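Local atomic coordinates of nidogen-1 (Mus musculus, PDB entry 1GL4), a protein that is a sulfated basement-membrane glycoprotein that associates tightly with laminin and also binds collagen IV and perlecan. Residues S16-C21 / A34-N39; G113-V118 / N125-T130. One frame throughout, in Å; residues are numbered along the deposited sequence.

Contact 1 (S16-C21 / A34-N39)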
loop_
_atom_site.group_PDB
_atom_site.type_symbol
_atom_site.label_atom_id
_atom_site.label_comp_id
_atom_site.label_asym_id
_atom_site.label_seq_id
_atom_site.Cartn_x
_atom_site.Cartn_y
_atom_site.Cartn_z
ATOM N N SER A 16 -20.624 7.451 10.607
ATOM C CA SER A 16 -19.373 8.030 11.075
ATOM C C SER A 16 -19.744 9.376 11.691
ATOM O O SER A 16 -20.745 9.978 11.301
ATOM C CB SER A 16 -18.420 8.252 9.895
ATOM O OG SER A 16 -17.335 9.097 10.255
ATOM N N VAL A 17 -18.957 9.849 12.650
ATOM C CA VAL A 17 -19.253 11.139 13.267
ATOM C C VAL A 17 -19.060 12.240 12.229
ATOM O O VAL A 17 -19.578 13.347 12.376
ATOM C CB VAL A 17 -18.337 11.423 14.483
ATOM C CG1 VAL A 17 -18.524 10.338 15.539
ATOM C CG2 VAL A 17 -16.884 11.492 14.042
ATOM N N HIS A 18 -18.322 11.924 11.171
ATOM C CA HIS A 18 -18.065 12.885 10.107
ATOM C C HIS A 18 -19.029 12.677 8.941
ATOM O O HIS A 18 -18.736 13.068 7.808
ATOM C CB HIS A 18 -16.626 12.747 9.596
ATOM C CG HIS A 18 -15.581 12.958 10.648
ATOM N ND1 HIS A 18 -15.467 14.132 11.364
ATOM C CD2 HIS A 18 -14.581 12.155 11.084
ATOM C CE1 HIS A 18 -14.441 14.042 12.192
ATOM N NE2 HIS A 18 -13.886 12.854 12.042
ATOM N N ALA A 19 -20.183 12.072 9.218
ATOM C CA ALA A 19 -21.165 11.811 8.170
ATOM C C ALA A 19 -22.584 12.263 8.521
ATOM O O ALA A 19 -22.905 12.503 9.682
ATOM C CB ALA A 19 -21.170 10.328 7.833
ATOM N N GLU A 20 -23.421 12.375 7.494
ATOM C CA GLU A 20 -24.817 12.772 7.651
ATOM C C GLU A 20 -25.716 11.557 7.445
ATOM O O GLU A 20 -25.404 10.676 6.643
ATOM C CB GLU A 20 -25.193 13.831 6.617
ATOM C CG GLU A 20 -24.657 15.219 6.880
ATOM C CD GLU A 20 -25.101 16.206 5.815
ATOM O OE1 GLU A 20 -24.690 16.048 4.645
ATOM O OE2 GLU A 20 -25.869 17.136 6.144
ATOM N N CYS A 21 -26.835 11.519 8.163
ATOM C CA CYS A 21 -27.783 10.418 8.041
ATOM C C CYS A 21 -29.027 10.906 7.309
ATOM O O CYS A 21 -29.451 12.045 7.492
ATOM C CB CYS A 21 -28.178 9.898 9.425
ATOM S SG CYS A 21 -29.176 8.375 9.388
ATOM N N ALA A 34 -18.683 17.264 3.569
ATOM C CA ALA A 34 -17.690 17.937 2.742
ATOM C C ALA A 34 -16.293 17.915 3.362
ATOM O O ALA A 34 -16.132 18.097 4.570
ATOM C CB ALA A 34 -18.123 19.383 2.483
ATOM N N ASN A 35 -15.293 17.678 2.517
ATOM C CA ASN A 35 -13.892 17.630 2.922
ATOM C C ASN A 35 -13.471 16.330 3.617
ATOM O O ASN A 35 -12.398 16.246 4.235
ATOM C CB ASN A 35 -13.578 18.851 3.783
ATOM C CG ASN A 35 -13.969 20.146 3.092
ATOM O OD1 ASN A 35 -13.522 20.428 1.977
ATOM N ND2 ASN A 35 -14.819 20.930 3.741
ATOM N N TYR A 36 -14.324 15.318 3.506
ATOM C CA TYR A 36 -14.044 13.998 4.061
ATOM C C TYR A 36 -14.395 12.988 2.970
ATOM O O TYR A 36 -15.266 13.254 2.141
ATOM C CB TYR A 36 -14.887 13.728 5.315
ATOM C CG TYR A 36 -14.410 14.469 6.546
ATOM C CD1 TYR A 36 -14.594 15.846 6.670
ATOM C CD2 TYR A 36 -13.725 13.803 7.563
ATOM C CE1 TYR A 36 -14.104 16.542 7.776
ATOM C CE2 TYR A 36 -13.230 14.490 8.672
ATOM C CZ TYR A 36 -13.423 15.858 8.770
ATOM O OH TYR A 36 -12.936 16.545 9.861
ATOM N N THR A 37 -13.706 11.849 2.945
ATOM C CA THR A 37 -14.004 10.826 1.941
ATOM C C THR A 37 -14.294 9.499 2.632
ATOM O O THR A 37 -13.818 9.251 3.741
ATOM C CB THR A 37 -12.839 10.643 0.930
ATOM O OG1 THR A 37 -11.661 10.207 1.617
ATOM C CG2 THR A 37 -12.546 11.953 0.224
ATOM N N GLY A 38 -15.084 8.653 1.975
ATOM C CA GLY A 38 -15.443 7.370 2.550
ATOM C C GLY A 38 -16.845 6.969 2.130
ATOM O O GLY A 38 -17.405 7.554 1.206
ATOM N N ASN A 39 -17.428 5.991 2.819
ATOM C CA ASN A 39 -18.770 5.523 2.476
ATOM C C ASN A 39 -19.857 5.876 3.491
ATOM O O ASN A 39 -20.911 5.243 3.510
ATOM C CB ASN A 39 -18.749 4.008 2.272
ATOM C CG ASN A 39 -18.559 3.249 3.571
ATOM O OD1 ASN A 39 -18.223 3.833 4.605
ATOM N ND2 ASN A 39 -18.763 1.937 3.523
#
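The imidazole of His18 lies against the phenol ring of Tyr36 in an offset stack, with ring centroids 4.4 Å apart and planes inclined by 23°. It is the CE2 corner of the tyrosine that sits over the middle of the imidazole, reaching to 3.4 Å from His18 CG, while the methylene of His18 covers the tyrosine face in a CH-pi contact, its CB 4.1 Å from the Tyr36 ring centroid. CB of each residue already points at the other segment, and CG stands anti to the carbonyl carbon (chi1 -59° for His18, -75° for Tyr36), bringing the rings together. Val17 CG2 lies over the opposite face of the imidazole. The pair belongs to the EGF-like domain, where it joins the turn leading into hairpin 19-23/28-32 to strand 36-38 of the small C-terminal hairpin 36-38/43-45; Cys43 touches His18 as well. A type I turn from Ser16 to Ala19 presents the histidine, and Ser16 OG accepts from His18 N at 3.1 Å in an ST turn. With an alanine in place of His18 the imidazole is gone from that face of Tyr36, and the phenol would probably be held less firmly in its rotation.

Contact 2 (G113-V118 / N125-T130)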
loop_
_atom_site.group_PDB
_atom_site.type_symbol
_atom_site.label_atom_id
_atom_site.label_comp_id
_atom_site.label_asym_id
_atom_site.label_seq_id
_atom_site.Cartn_x
_atom_site.Cartn_y
_atom_site.Cartn_z
ATOM N N GLY A 113 -2.854 0.186 -1.923
ATOM C CA GLY A 113 -2.668 1.219 -2.929
ATOM C C GLY A 113 -3.973 1.401 -3.688
ATOM O O GLY A 113 -4.336 2.512 -4.080
ATOM N N TRP A 114 -4.684 0.298 -3.901
ATOM C CA TRP A 114 -5.972 0.325 -4.591
ATOM C C TRP A 114 -6.970 1.107 -3.734
ATOM O O TRP A 114 -7.741 1.921 -4.242
ATOM C CB TRP A 114 -6.479 -1.109 -4.814
ATOM C CG TRP A 114 -7.899 -1.191 -5.317
ATOM C CD1 TRP A 114 -8.337 -0.940 -6.585
ATOM C CD2 TRP A 114 -9.064 -1.508 -4.543
ATOM N NE1 TRP A 114 -9.707 -1.078 -6.653
ATOM C CE2 TRP A 114 -10.178 -1.426 -5.413
ATOM C CE3 TRP A 114 -9.276 -1.850 -3.200
ATOM C CZ2 TRP A 114 -11.486 -1.675 -4.984
ATOM C CZ3 TRP A 114 -10.584 -2.100 -2.769
ATOM C CH2 TRP A 114 -11.669 -2.010 -3.659
ATOM N N MET A 115 -6.935 0.865 -2.428
ATOM C CA MET A 115 -7.833 1.543 -1.497
ATOM C C MET A 115 -7.686 3.065 -1.506
ATOM O O MET A 115 -8.684 3.787 -1.418
ATOM C CB MET A 115 -7.589 1.061 -0.062
ATOM C CG MET A 115 -8.052 -0.349 0.264
ATOM S SD MET A 115 -7.675 -0.781 1.990
ATOM C CE MET A 115 -8.691 0.386 2.855
ATOM N N PHE A 116 -6.448 3.548 -1.601
ATOM C CA PHE A 116 -6.197 4.988 -1.563
ATOM C C PHE A 116 -5.600 5.638 -2.812
ATOM O O PHE A 116 -4.944 6.675 -2.718
ATOM C CB PHE A 116 -5.321 5.313 -0.343
ATOM C CG PHE A 116 -5.953 4.936 0.970
ATOM C CD1 PHE A 116 -5.493 3.843 1.699
ATOM C CD2 PHE A 116 -7.029 5.661 1.466
ATOM C CE1 PHE A 116 -6.101 3.475 2.901
ATOM C CE2 PHE A 116 -7.644 5.304 2.664
ATOM C CZ PHE A 116 -7.178 4.206 3.383
ATOM N N ALA A 117 -5.845 5.049 -3.979
ATOM C CA ALA A 117 -5.319 5.594 -5.233
ATOM C C ALA A 117 -5.824 7.017 -5.478
ATOM O O ALA A 117 -6.888 7.392 -4.993
ATOM C CB ALA A 117 -5.733 4.703 -6.403
ATOM N N VAL A 118 -5.062 7.807 -6.231
ATOM C CA VAL A 118 -5.480 9.175 -6.537
ATOM C C VAL A 118 -6.710 9.080 -7.434
ATOM O O VAL A 118 -6.667 8.439 -8.485
ATOM C CB VAL A 118 -4.376 9.957 -7.279
ATOM C CG1 VAL A 118 -4.889 11.351 -7.668
ATOM C CG2 VAL A 118 -3.143 10.078 -6.390
ATOM N N ASN A 125 -11.769 5.537 -5.442
ATOM C CA ASN A 125 -10.776 4.531 -5.054
ATOM C C ASN A 125 -11.432 3.518 -4.119
ATOM O O ASN A 125 -12.608 3.652 -3.787
ATOM C CB ASN A 125 -9.545 5.162 -4.371
ATOM C CG ASN A 125 -9.895 5.996 -3.147
ATOM O OD1 ASN A 125 -10.881 5.732 -2.456
ATOM N ND2 ASN A 125 -9.062 7.004 -2.860
ATOM N N GLY A 126 -10.673 2.510 -3.699
ATOM C CA GLY A 126 -11.212 1.477 -2.832
ATOM C C GLY A 126 -11.866 1.927 -1.535
ATOM O O GLY A 126 -12.887 1.363 -1.118
ATOM N N PHE A 127 -11.284 2.928 -0.880
ATOM C CA PHE A 127 -11.844 3.407 0.378
ATOM C C PHE A 127 -13.175 4.117 0.177
ATOM O O PHE A 127 -14.100 3.938 0.968
ATOM C CB PHE A 127 -10.880 4.352 1.097
ATOM C CG PHE A 127 -11.294 4.645 2.509
ATOM C CD1 PHE A 127 -11.199 3.658 3.488
ATOM C CD2 PHE A 127 -11.844 5.877 2.847
ATOM C CE1 PHE A 127 -11.649 3.892 4.786
ATOM C CE2 PHE A 127 -12.301 6.126 4.144
ATOM C CZ PHE A 127 -12.203 5.132 5.114
ATOM N N SER A 128 -13.277 4.922 -0.877
ATOM C CA SER A 128 -14.527 5.624 -1.153
ATOM C C SER A 128 -15.657 4.622 -1.381
ATOM O O SER A 128 -16.778 4.825 -0.917
ATOM C CB SER A 128 -14.376 6.534 -2.379
ATOM O OG SER A 128 -13.583 7.683 -2.077
ATOM N N ILE A 129 -15.355 3.526 -2.073
ATOM C CA ILE A 129 -16.364 2.500 -2.354
ATOM C C ILE A 129 -16.734 1.597 -1.169
ATOM O O ILE A 129 -17.915 1.334 -0.938
ATOM C CB ILE A 129 -15.903 1.586 -3.519
ATOM C CG1 ILE A 129 -15.777 2.407 -4.806
ATOM C CG2 ILE A 129 -16.893 0.428 -3.711
ATOM C CD1 ILE A 129 -15.059 1.669 -5.925
ATOM N N THR A 130 -15.737 1.129 -0.416
ATOM C CA THR A 130 -15.979 0.204 0.700
ATOM C C THR A 130 -15.856 0.739 2.129
ATOM O O THR A 130 -16.289 0.074 3.076
ATOM C CB THR A 130 -15.023 -1.002 0.634
ATOM O OG1 THR A 130 -13.708 -0.575 1.012
ATOM C CG2 THR A 130 -14.961 -1.577 -0.782
#
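Gly126 CA sits over one face of the Trp114 indole, 3.6 Å from the centroid of the six-membered ring and 11° off its normal, a CH-pi contact with the start of helix 126-130. A CB at this position would collide with Trp114 CE3 and Met115 CA, so the close approach depends on the glycine. Alongside, the end of helix 107-115 passes two carbonyls to the new helix: Gly126 N donates to Trp114 O at 3.0 Å, and Phe127 N to Met115 O at 2.8 Å. Across the contact the Phe127 ring meets Met115 CE at its edge and Phe116 CE2, which reaches Phe127 CG at 3.7 Å; the two phenyl planes are near parallel but slid apart.

Asn125, the N-cap, works both ways with its amide. ND2 donates to Ala117 O at 3.1 Å, almost within the amide plane, and OD1 accepts from Ser128 N at 3.0 Å, nearly in line with its C=O. Its CG, set between the backbone N and carbonyl carbon (chi1 57°), lets one group span both segments. Farther out, Glu119 OE2 accepts from Asn125 N and bonds Ser128 OG, and Tyr192 stacks on Trp114. This helix-to-helix junction lies inside the G2 beta-barrel. Because it is buried, pairing the Trp114 and Met115 carbonyls with the first N-H groups of helix 126-130 probably offsets the cost of burying them, while the carboxylate of Glu119 is likely to suit the positive end of that helix.

In the fold
From the N terminus the chain first passes through the EGF-like domain, where contact 1 closes a loop of twelve intervening residues that contains most of hairpin 19-23/28-32. It then enters the G2 beta-barrel, and contact 2 closes a loop of six residues between segments 113-118 and 125-130. The two loops follow in series, neither nested nor crossed. They nevertheless meet in space, their centres about 15 Å apart: Thr37 O and Gly38 CA pack on the ring of Phe127, and Asn39 rests against Ser128 and Thr130. Strand 36-38 and its following turn therefore bring the EGF-like domain against helix 126-130 of the G2 domain.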